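Local coordinates for PilM (Pseudomonas aeruginosa, PDB 3HG9), which is of unknown function but belongs to a pilus-associated protein family, and so may take part in building or operating a bacterial pilus, at residues G38-D42 with S43-L47; R52-V55 with R56-G59; S72-A75 with G76-A79; A109-A112 with P113-E116. One frame throughout, in Å; residues are numbered along the deposited sequence.

Interaction 1: residues G38-D42 with S43-L47; sequences GSPAD and SALGL
Leu-45 reaches back over the turn with its CD1 methyl and lays it against the ring of Pro-40, 3.5 Å from Pro-40 CG and almost as close to CB. The two side chains cross at about a right angle, so a single methyl, not the length of the leucine, covers the ring. With CG beside the backbone N and anti to the carbonyl carbon (chi1 -70°), the branch splits its two ends between two neighbours. Its second methyl, CD2, lies 3.9 Å from Asp-42 CA, while CD1 keeps to the proline. Asp-42 and Leu-45 run alongside each other and point the same way.

On Asp-42 the methylene serves a different partner from the carboxylate: CB meets Leu-47 CD1 at 3.5 Å, while OD2 forms a salt bridge with Lys-53. The aspartate thus has an apolar base and a charged end that is engaged farther along the chain. Ala-44 turns its CB to within 3.3 Å of Ala-41 O. Helix 12-31 backs the cluster, with Tyr-22 against both Asp-42 and Leu-45, Leu-26 against Pro-40 and Arg-25 against Leu-47. This is a type I beta turn, Ala-41 to Ala-44, in the surface loop leading from helix 12-31 to strand 57-62, its flanks brought together by apolar side chains.

Interaction 2: residues R52-V55 with R56-G59; sequences RKPV and RLQG
The backbone N-H of Leu-57 points almost straight at Pro-54 O, giving a hydrogen bond of 2.7 Å with an N-H...O angle of 171°. Two residues, Val-55 and Arg-56, lie between acceptor and donor, so the bond closes a four-residue turn at the entrance to strand 57-62, the first strand of an antiparallel hairpin with strand 65-70. The central peptide of the turn, between Val-55 and Arg-56, is modelled as cis.

Arg-56 folds back on that same peptide. Bent at chi2 and chi3, its chain brings NE to 3.1 Å from Val-55 O, and the oxygen sits at the edge of the guanidinium, close to its plane. The N-H is well aimed, but it meets the carbonyl from the flank, the C=O...N angle being only 88°.

Across the turn Lys-53 packs on Leu-57, the two chains set at a slant. With CG anti to the backbone N (chi1 -170°), the lysine passes across Leu-57 and bends repeatedly, placing CD 3.4 Å from Leu-57 CB and carrying its ammonium to Asp-42. Tyr-22 of helix 12-31 touches both Lys-53 and Leu-57, and Leu-19 adds to the cover over the buried leucine. The last methylene of the lysine, CE, comes within 2.9 Å of Leu-57 O.

Interaction 3: residues S72-A75 with G76-A79; sequences SPPA and GLAA
From Ser-72 to Ala-75 the backbone runs extended, then swings at Gly-76 through a positive phi of 86° before helix 77-83 begins. Gly-76 occupies the N-cap position, directly before the helix, and its positive phi is a conformation readily open to glycine.

One residue on, Leu-77 turns its side chain back over the loop. Its CG is anti to the backbone N (chi1 168°), which directs the branch to the prolines before the turn. A single methyl does the touching: Leu-77 CD2 lies 4.0 Å from Pro-73 CB and a similar 4.1 Å from Pro-74 CD, spanning the two neighbouring rings. Pro-74 and Leu-77 lie side by side and point the same way. Nearer the backbone, Leu-77 CB rests 3.4 Å from Pro-74 O.

The packing extends to the dimer partner, since Val-119 of the second subunit touches both Pro-73 and Leu-77. Arg-101 of that subunit packs on Ala-79, so the start of this helix forms part of the subunit interface.

Polar matching between loop and helix start passes through solvent. A water donates to Pro-74 O at 2.7 Å, satisfying the carbonyl on the loop side, and accepts in return only a weak bond from the first helical amide, Leu-77 N, at 3.3 Å.

Interaction 4: residues A109-A112 with P113-E116; sequences ALPA and PIPE
Ile-114 holds CG1 anti to its own amide nitrogen (chi1 159°), which leaves the CG2 branch beside that nitrogen and facing Pro-111. There CG2 meets the ring at Pro-111 CB, 3.7 Å away, and approaches Pro-111 O to 3.1 Å. The two side chains are inclined to each other, and the far end of the isoleucine leads off in another direction. Pro-111 CB also touches Pro-113, whose CD lies 3.6 Å from it, so this one carbon meets both Pro-113 and Ile-114. On the outer side of the bend, Ala-112 CB abuts Pro-113 CD at 3.4 Å.

The backbone adds little: the bond from Ile-114 N to Pro-111 O is weak, 3.4 Å long and strongly bent at 122°. Proline rings on both sides of Ala-112 limit the backbone there, and apolar contacts from Pro-111 CB link the two arms. The second subunit packs on the arms of the turn, its Tyr-67 lying on Leu-110 and Pro-111, its Phe-69 on Ile-114 and its Ala-71 on Pro-115. The result is a proline-rich reverse turn, resembling type I, in the loop joining the outermost strands 104-106 and 119-123 and set into the dimer interface.

How the interactions relate
The four contacts follow in series, each confined to its own bend, with none nesting or crossing. Interaction 1 falls in the connection from helix 12-31, and interaction 2 carries the end of that connection into strand 57-62; the two touch directly, through Asp-42 OD2 to Lys-53 NZ and probably through Ser-39 OG to Gly-59 O, and set this loop against the helix and the hairpin. Interaction 3 turns the chain from strand 65-70 into helix 77-83, its nearest atoms about 5 Å from interaction 2. Interaction 4 stands apart, its centre about 42 Å from that of interaction 1, between outermost strands of the four-stranded sheet. Interactions 3 and 4 both meet the second subunit.

Interaction 1: residues G38-D42 with S43-L47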
ATOM      1  N   GLY B  38       0.740  18.458   8.329  1.00 48.73           N
ATOM      2  CA  GLY B  38       1.676  18.130   9.390  1.00 46.85           C
ATOM      3  C   GLY B  38       1.876  19.314  10.318  1.00 45.60           C
ATOM      4  O   GLY B  38       1.097  20.263  10.355  1.00 45.36           O
ATOM      5  N   SER B  39       2.942  19.278  11.080  1.00 44.59           N
ATOM      6  CA  SER B  39       3.833  18.189  11.117  1.00 43.53           C
ATOM      7  C   SER B  39       3.665  17.935  12.572  1.00 42.77           C
ATOM      8  O   SER B  39       4.564  18.259  13.336  1.00 45.35           O
ATOM      9  CB  SER B  39       5.247  18.661  10.823  1.00 43.38           C
ATOM     10  OG  SER B  39       5.814  17.936   9.733  1.00 45.66           O
ATOM     11  N   PRO B  40       2.517  17.341  12.977  1.00 41.46           N
ATOM     12  CA  PRO B  40       2.090  17.476  14.373  1.00 41.09           C
ATOM     13  C   PRO B  40       3.113  17.009  15.417  1.00 40.34           C
ATOM     14  O   PRO B  40       3.808  16.037  15.188  1.00 40.47           O
ATOM     15  CB  PRO B  40       0.791  16.625  14.441  1.00 41.12           C
ATOM     16  CG  PRO B  40       0.871  15.647  13.308  1.00 39.41           C
ATOM     17  CD  PRO B  40       1.831  16.217  12.281  1.00 40.90           C
ATOM     18  N   ALA B  41       3.186  17.688  16.557  1.00 40.34           N
ATOM     19  CA  ALA B  41       3.978  17.144  17.702  1.00 40.03           C
ATOM     20  C   ALA B  41       3.285  16.007  18.391  1.00 39.28           C
ATOM     21  O   ALA B  41       2.048  15.989  18.560  1.00 38.13           O
ATOM     22  CB  ALA B  41       4.314  18.193  18.716  1.00 39.84           C
ATOM     23  N   ASP B  42       4.137  15.090  18.823  1.00 39.11           N
ATOM     24  CA  ASP B  42       3.745  13.751  19.331  1.00 39.33           C
ATOM     25  C   ASP B  42       2.762  13.737  20.545  1.00 39.28           C
ATOM     26  O   ASP B  42       2.347  12.658  20.998  1.00 37.27           O
ATOM     27  CB  ASP B  42       5.019  12.952  19.649  1.00 39.35           C
ATOM     28  CG  ASP B  42       6.241  13.448  18.869  1.00 39.90           C
ATOM     29  OD1 ASP B  42       6.077  13.708  17.676  1.00 46.03           O
ATOM     30  OD2 ASP B  42       7.371  13.552  19.415  1.00 44.06           O
ATOM     31  N   SER B  43       2.409  14.935  21.057  1.00 39.13           N
ATOM     32  CA  SER B  43       1.480  15.060  22.197  1.00 40.13           C
ATOM     33  C   SER B  43       0.080  14.847  21.641  1.00 39.82           C
ATOM     34  O   SER B  43      -0.750  14.133  22.201  1.00 39.08           O
ATOM     35  CB  SER B  43       1.602  16.445  22.836  1.00 40.26           C
ATOM     36  OG  SER B  43       2.897  16.982  22.552  1.00 42.67           O
ATOM     37  N   ALA B  44      -0.175  15.494  20.517  1.00 40.88           N
ATOM     38  CA  ALA B  44      -1.192  15.020  19.611  1.00 42.08           C
ATOM     39  C   ALA B  44      -0.655  13.616  19.265  1.00 42.77           C
ATOM     40  O   ALA B  44       0.168  13.018  20.019  1.00 41.88           O
ATOM     41  CB  ALA B  44      -1.255  15.911  18.402  1.00 42.41           C
ATOM     42  N   LEU B  45      -1.096  13.070  18.146  1.00 43.57           N
ATOM     43  CA  LEU B  45      -0.761  11.666  17.825  1.00 43.03           C
ATOM     44  C   LEU B  45      -1.250  10.686  18.942  1.00 44.21           C
ATOM     45  O   LEU B  45      -1.973   9.729  18.657  1.00 45.91           O
ATOM     46  CB  LEU B  45       0.729  11.522  17.467  1.00 41.69           C
ATOM     47  CG  LEU B  45       1.330  12.085  16.159  1.00 37.63           C
ATOM     48  CD1 LEU B  45       1.252  13.502  16.090  1.00 34.36           C
ATOM     49  CD2 LEU B  45       2.780  11.803  16.063  1.00 36.34           C
ATOM     50  N   GLY B  46      -0.930  10.933  20.207  1.00 44.82           N
ATOM     51  CA  GLY B  46      -1.531  10.124  21.295  1.00 44.80           C
ATOM     52  C   GLY B  46      -0.705   8.880  21.503  1.00 45.26           C
ATOM     53  O   GLY B  46      -1.216   7.778  21.806  1.00 45.75           O
ATOM     54  N   LEU B  47       0.592   9.063  21.289  1.00 44.45           N
ATOM     55  CA  LEU B  47       1.518   7.948  21.282  1.00 43.07           C
ATOM     56  C   LEU B  47       1.532   7.264  22.655  1.00 43.37           C
ATOM     57  O   LEU B  47       1.084   7.848  23.667  1.00 43.98           O
ATOM     58  CB  LEU B  47       2.918   8.448  20.869  1.00 42.04           C
ATOM     59  CG  LEU B  47       3.052   8.857  19.411  1.00 37.64           C
ATOM     60  CD1 LEU B  47       4.268   9.609  19.222  1.00 34.74           C
ATOM     61  CD2 LEU B  47       3.112   7.610  18.549  1.00 34.91           C
TER

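Interaction 2: residues R52-V55 with R56-G59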
ATOM      1  N   ARG B  52       9.313   6.728  23.560  1.00 35.32           N
ATOM      2  CA  ARG B  52      10.174   7.920  23.545  1.00 36.04           C
ATOM      3  C   ARG B  52      10.615   8.052  22.079  1.00 37.64           C
ATOM      4  O   ARG B  52      11.556   7.379  21.636  1.00 40.20           O
ATOM      5  CB  ARG B  52      11.410   7.688  24.439  1.00 36.35           C
ATOM      6  CG  ARG B  52      11.429   8.375  25.907  1.00 37.22           C
ATOM      7  CD  ARG B  52      12.136   9.805  25.904  1.00 38.71           C
ATOM      8  NE  ARG B  52      11.237  11.008  25.881  1.00 41.34           N
ATOM      9  CZ  ARG B  52      10.654  11.578  24.800  1.00 40.44           C
ATOM     10  NH1 ARG B  52      10.829  11.094  23.568  1.00 37.30           N
ATOM     11  NH2 ARG B  52       9.892  12.660  24.949  1.00 39.59           N
ATOM     12  N   LYS B  53       9.906   8.846  21.276  1.00 37.46           N
ATOM     13  CA  LYS B  53      10.237   8.910  19.864  1.00 37.06           C
ATOM     14  C   LYS B  53      11.693   9.345  19.771  1.00 36.85           C
ATOM     15  O   LYS B  53      12.116  10.175  20.566  1.00 35.92           O
ATOM     16  CB  LYS B  53       9.301   9.887  19.115  1.00 37.29           C
ATOM     17  CG  LYS B  53       9.384   9.861  17.541  1.00 34.61           C
ATOM     18  CD  LYS B  53      10.306  10.962  16.983  1.00 36.74           C
ATOM     19  CE  LYS B  53       9.622  12.341  16.904  1.00 37.86           C
ATOM     20  NZ  LYS B  53       9.282  13.028  18.179  1.00 33.70           N
ATOM     21  N   PRO B  54      12.455   8.750  18.832  1.00 36.31           N
ATOM     22  CA  PRO B  54      13.795   9.198  18.587  1.00 36.84           C
ATOM     23  C   PRO B  54      13.799  10.106  17.411  1.00 38.66           C
ATOM     24  O   PRO B  54      13.742   9.621  16.260  1.00 40.69           O
ATOM     25  CB  PRO B  54      14.521   7.941  18.160  1.00 35.78           C
ATOM     26  CG  PRO B  54      13.475   7.013  17.707  1.00 34.81           C
ATOM     27  CD  PRO B  54      12.166   7.480  18.159  1.00 35.36           C
ATOM     28  N   VAL B  55      13.894  11.412  17.611  1.00 38.70           N
ATOM     29  CA  VAL B  55      14.177  12.129  16.400  1.00 38.68           C
ATOM     30  C   VAL B  55      15.519  11.450  16.009  1.00 39.18           C
ATOM     31  O   VAL B  55      16.437  11.280  16.861  1.00 41.24           O
ATOM     32  CB  VAL B  55      14.217  13.595  16.605  1.00 38.75           C
ATOM     33  CG1 VAL B  55      13.413  14.240  15.479  1.00 35.91           C
ATOM     34  CG2 VAL B  55      13.655  13.936  17.986  1.00 38.80           C
ATOM     35  N   ARG B  56      15.686  11.068  14.749  1.00 37.86           N
ATOM     36  CA  ARG B  56      15.155  11.729  13.571  1.00 35.62           C
ATOM     37  C   ARG B  56      13.833  11.163  12.976  1.00 35.54           C
ATOM     38  O   ARG B  56      13.509  11.493  11.835  1.00 36.45           O
ATOM     39  CB  ARG B  56      16.268  11.732  12.523  1.00 34.37           C
ATOM     40  CG  ARG B  56      17.422  10.627  12.676  1.00 32.22           C
ATOM     41  CD  ARG B  56      17.176   9.278  13.570  1.00 25.04           C
ATOM     42  NE  ARG B  56      17.861   9.512  14.817  1.00 24.88           N
ATOM     43  CZ  ARG B  56      19.117   9.173  15.055  1.00 28.76           C
ATOM     44  NH1 ARG B  56      19.779   8.489  14.114  1.00 24.59           N
ATOM     45  NH2 ARG B  56      19.701   9.499  16.253  1.00 26.16           N
ATOM     46  N   LEU B  57      13.054  10.385  13.746  1.00 33.49           N
ATOM     47  CA  LEU B  57      11.684   9.956  13.303  1.00 33.05           C
ATOM     48  C   LEU B  57      10.771  11.140  13.133  1.00 31.82           C
ATOM     49  O   LEU B  57      10.239  11.726  14.116  1.00 30.86           O
ATOM     50  CB  LEU B  57      10.978   8.993  14.273  1.00 32.49           C
ATOM     51  CG  LEU B  57      10.195   7.811  13.701  1.00 34.32           C
ATOM     52  CD1 LEU B  57       9.496   7.048  14.866  1.00 35.13           C
ATOM     53  CD2 LEU B  57       9.266   8.072  12.536  1.00 32.24           C
ATOM     54  N   GLN B  58      10.562  11.455  11.870  1.00 30.24           N
ATOM     55  CA  GLN B  58       9.858  12.646  11.514  1.00 29.66           C
ATOM     56  C   GLN B  58       8.650  12.200  10.800  1.00 29.01           C
ATOM     57  O   GLN B  58       8.666  11.130  10.247  1.00 29.37           O
ATOM     58  CB  GLN B  58      10.767  13.509  10.632  1.00 29.46           C
ATOM     59  CG  GLN B  58      11.860  14.256  11.461  1.00 30.87           C
ATOM     60  CD  GLN B  58      12.444  15.377  10.665  1.00 30.55           C
ATOM     61  OE1 GLN B  58      13.582  15.255  10.155  1.00 28.30           O
ATOM     62  NE2 GLN B  58      11.623  16.439  10.426  1.00 26.50           N
ATOM     63  N   GLY B  59       7.596  12.997  10.830  1.00 29.30           N
ATOM     64  CA  GLY B  59       6.419  12.677  10.081  1.00 30.15           C
ATOM     65  C   GLY B  59       5.918  13.947   9.459  1.00 31.88           C
ATOM     66  O   GLY B  59       6.293  14.998   9.944  1.00 30.95           O
TER

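Interaction 3: residues S72-A75 with G76-A79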
ATOM      1  N   SER B  72      18.156  10.756   7.733  1.00 41.73           N
ATOM      2  CA  SER B  72      19.352  10.158   7.141  1.00 41.73           C
ATOM      3  C   SER B  72      19.658   8.787   7.753  1.00 40.88           C
ATOM      4  O   SER B  72      20.113   8.667   8.913  1.00 40.77           O
ATOM      5  CB  SER B  72      20.558  11.142   7.090  1.00 42.16           C
ATOM      6  OG  SER B  72      20.699  11.923   8.278  1.00 44.78           O
ATOM      7  N   PRO B  73      19.439   7.749   6.948  1.00 39.86           N
ATOM      8  CA  PRO B  73      19.129   6.435   7.487  1.00 39.87           C
ATOM      9  C   PRO B  73      20.355   5.735   7.993  1.00 39.34           C
ATOM     10  O   PRO B  73      21.460   6.132   7.633  1.00 39.71           O
ATOM     11  CB  PRO B  73      18.579   5.682   6.269  1.00 39.88           C
ATOM     12  CG  PRO B  73      19.349   6.278   5.115  1.00 39.38           C
ATOM     13  CD  PRO B  73      19.711   7.716   5.504  1.00 39.42           C
ATOM     14  N   PRO B  74      20.158   4.772   8.895  1.00 39.11           N
ATOM     15  CA  PRO B  74      21.057   3.715   9.372  1.00 39.59           C
ATOM     16  C   PRO B  74      20.932   2.601   8.436  1.00 39.38           C
ATOM     17  O   PRO B  74      20.013   2.638   7.643  1.00 41.41           O
ATOM     18  CB  PRO B  74      20.431   3.302  10.696  1.00 39.66           C
ATOM     19  CG  PRO B  74      19.863   4.572  11.203  1.00 39.85           C
ATOM     20  CD  PRO B  74      19.246   5.210   9.967  1.00 39.52           C
ATOM     21  N   ALA B  75      21.807   1.605   8.496  1.00 39.03           N
ATOM     22  CA  ALA B  75      21.826   0.604   7.428  1.00 38.38           C
ATOM     23  C   ALA B  75      20.988  -0.628   7.710  1.00 38.03           C
ATOM     24  O   ALA B  75      20.938  -1.112   8.829  1.00 37.82           O
ATOM     25  CB  ALA B  75      23.260   0.233   7.053  1.00 39.09           C
ATOM     26  N   GLY B  76      20.342  -1.145   6.664  1.00 38.82           N
ATOM     27  CA  GLY B  76      19.379  -2.268   6.759  1.00 37.57           C
ATOM     28  C   GLY B  76      17.959  -1.832   7.098  1.00 37.51           C
ATOM     29  O   GLY B  76      17.120  -2.682   7.400  1.00 38.53           O
ATOM     30  N   LEU B  77      17.691  -0.527   7.019  1.00 36.87           N
ATOM     31  CA  LEU B  77      16.485   0.131   7.609  1.00 37.37           C
ATOM     32  C   LEU B  77      15.365   0.198   6.599  1.00 38.14           C
ATOM     33  O   LEU B  77      14.177   0.095   6.971  1.00 39.00           O
ATOM     34  CB  LEU B  77      16.773   1.597   8.087  1.00 35.18           C
ATOM     35  CG  LEU B  77      15.503   2.407   8.430  1.00 33.41           C
ATOM     36  CD1 LEU B  77      14.797   2.008   9.739  1.00 34.04           C
ATOM     37  CD2 LEU B  77      15.688   3.895   8.444  1.00 29.63           C
ATOM     38  N   ALA B  78      15.735   0.436   5.334  1.00 38.83           N
ATOM     39  CA  ALA B  78      14.764   0.416   4.213  1.00 38.34           C
ATOM     40  C   ALA B  78      14.204  -0.982   4.157  1.00 38.48           C
ATOM     41  O   ALA B  78      12.986  -1.236   4.369  1.00 38.59           O
ATOM     42  CB  ALA B  78      15.465   0.754   2.912  1.00 38.57           C
ATOM     43  N   ALA B  79      15.109  -1.916   3.928  1.00 38.15           N
ATOM     44  CA  ALA B  79      14.719  -3.302   3.867  1.00 38.17           C
ATOM     45  C   ALA B  79      13.815  -3.613   5.045  1.00 38.59           C
ATOM     46  O   ALA B  79      12.605  -3.822   4.874  1.00 39.04           O
ATOM     47  CB  ALA B  79      15.936  -4.179   3.861  1.00 37.60           C
TER
HETATM   48  O   HOH W   1      18.718   2.154   5.368  1.00 31.83           O

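Interaction 4: residues A109-A112 with P113-E116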
ATOM      1  N   ALA B 109       6.265  -6.558 -12.190  1.00 46.83           N
ATOM      2  CA  ALA B 109       6.012  -8.014 -12.389  1.00 46.53           C
ATOM      3  C   ALA B 109       4.513  -8.296 -12.360  1.00 45.87           C
ATOM      4  O   ALA B 109       3.989  -8.586 -11.253  1.00 47.08           O
ATOM      5  CB  ALA B 109       6.694  -8.841 -11.260  1.00 45.86           C
ATOM      6  N   LEU B 110       3.822  -8.190 -13.511  1.00 43.47           N
ATOM      7  CA  LEU B 110       2.344  -8.291 -13.520  1.00 41.69           C
ATOM      8  C   LEU B 110       1.936  -9.637 -14.107  1.00 40.96           C
ATOM      9  O   LEU B 110       2.162  -9.860 -15.285  1.00 39.27           O
ATOM     10  CB  LEU B 110       1.683  -7.168 -14.358  1.00 41.26           C
ATOM     11  CG  LEU B 110       1.357  -5.762 -13.840  1.00 40.95           C
ATOM     12  CD1 LEU B 110       0.762  -4.908 -14.960  1.00 42.95           C
ATOM     13  CD2 LEU B 110       0.472  -5.688 -12.629  1.00 32.15           C
ATOM     14  N   PRO B 111       1.318 -10.534 -13.306  1.00 41.06           N
ATOM     15  CA  PRO B 111       1.019 -11.847 -13.880  1.00 41.03           C
ATOM     16  C   PRO B 111       0.450 -11.820 -15.312  1.00 40.86           C
ATOM     17  O   PRO B 111      -0.292 -10.881 -15.714  1.00 39.90           O
ATOM     18  CB  PRO B 111       0.061 -12.478 -12.853  1.00 40.42           C
ATOM     19  CG  PRO B 111       0.560 -11.935 -11.567  1.00 42.05           C
ATOM     20  CD  PRO B 111       1.018 -10.516 -11.859  1.00 41.47           C
ATOM     21  N   ALA B 112       0.890 -12.834 -16.067  1.00 40.59           N
ATOM     22  CA  ALA B 112       0.451 -13.146 -17.426  1.00 40.40           C
ATOM     23  C   ALA B 112      -1.090 -13.163 -17.557  1.00 40.16           C
ATOM     24  O   ALA B 112      -1.631 -12.579 -18.527  1.00 40.52           O
ATOM     25  CB  ALA B 112       1.035 -14.522 -17.849  1.00 39.09           C
ATOM     26  N   PRO B 113      -1.799 -13.794 -16.571  1.00 39.37           N
ATOM     27  CA  PRO B 113      -3.200 -14.047 -16.803  1.00 39.64           C
ATOM     28  C   PRO B 113      -4.031 -12.826 -16.619  1.00 40.25           C
ATOM     29  O   PRO B 113      -5.146 -12.760 -17.144  1.00 41.06           O
ATOM     30  CB  PRO B 113      -3.531 -15.108 -15.748  1.00 39.95           C
ATOM     31  CG  PRO B 113      -2.200 -15.831 -15.520  1.00 39.84           C
ATOM     32  CD  PRO B 113      -1.344 -14.540 -15.389  1.00 39.03           C
ATOM     33  N   ILE B 114      -3.511 -11.873 -15.857  1.00 40.91           N
ATOM     34  CA  ILE B 114      -4.100 -10.556 -15.859  1.00 41.67           C
ATOM     35  C   ILE B 114      -3.797  -9.852 -17.161  1.00 42.38           C
ATOM     36  O   ILE B 114      -2.629  -9.575 -17.481  1.00 42.96           O
ATOM     37  CB  ILE B 114      -3.867  -9.683 -14.566  1.00 41.41           C
ATOM     38  CG1 ILE B 114      -4.072  -8.212 -14.916  1.00 41.69           C
ATOM     39  CG2 ILE B 114      -2.579 -10.016 -13.804  1.00 42.05           C
ATOM     40  CD1 ILE B 114      -5.595  -7.831 -14.983  1.00 38.91           C
ATOM     41  N   PRO B 115      -4.859  -9.611 -17.950  1.00 43.06           N
ATOM     42  CA  PRO B 115      -4.560  -9.154 -19.293  1.00 42.52           C
ATOM     43  C   PRO B 115      -4.659  -7.664 -19.311  1.00 42.51           C
ATOM     44  O   PRO B 115      -4.894  -7.053 -18.275  1.00 42.87           O
ATOM     45  CB  PRO B 115      -5.679  -9.804 -20.120  1.00 41.58           C
ATOM     46  CG  PRO B 115      -6.847  -9.811 -19.241  1.00 41.25           C
ATOM     47  CD  PRO B 115      -6.295  -9.959 -17.801  1.00 42.98           C
ATOM     48  N   GLU B 116      -4.518  -7.112 -20.508  1.00 43.03           N
ATOM     49  CA  GLU B 116      -4.518  -5.686 -20.797  1.00 42.58           C
ATOM     50  C   GLU B 116      -5.729  -4.966 -20.262  1.00 41.30           C
ATOM     51  O   GLU B 116      -6.793  -5.541 -20.178  1.00 42.16           O
ATOM     52  CB  GLU B 116      -4.470  -5.510 -22.319  1.00 43.92           C
ATOM     53  CG  GLU B 116      -4.369  -6.872 -23.135  1.00 46.16           C
ATOM     54  CD  GLU B 116      -5.723  -7.534 -23.419  1.00 48.84           C
ATOM     55  OE1 GLU B 116      -6.723  -7.170 -22.775  1.00 51.39           O
ATOM     56  OE2 GLU B 116      -5.801  -8.420 -24.304  1.00 51.71           O
TER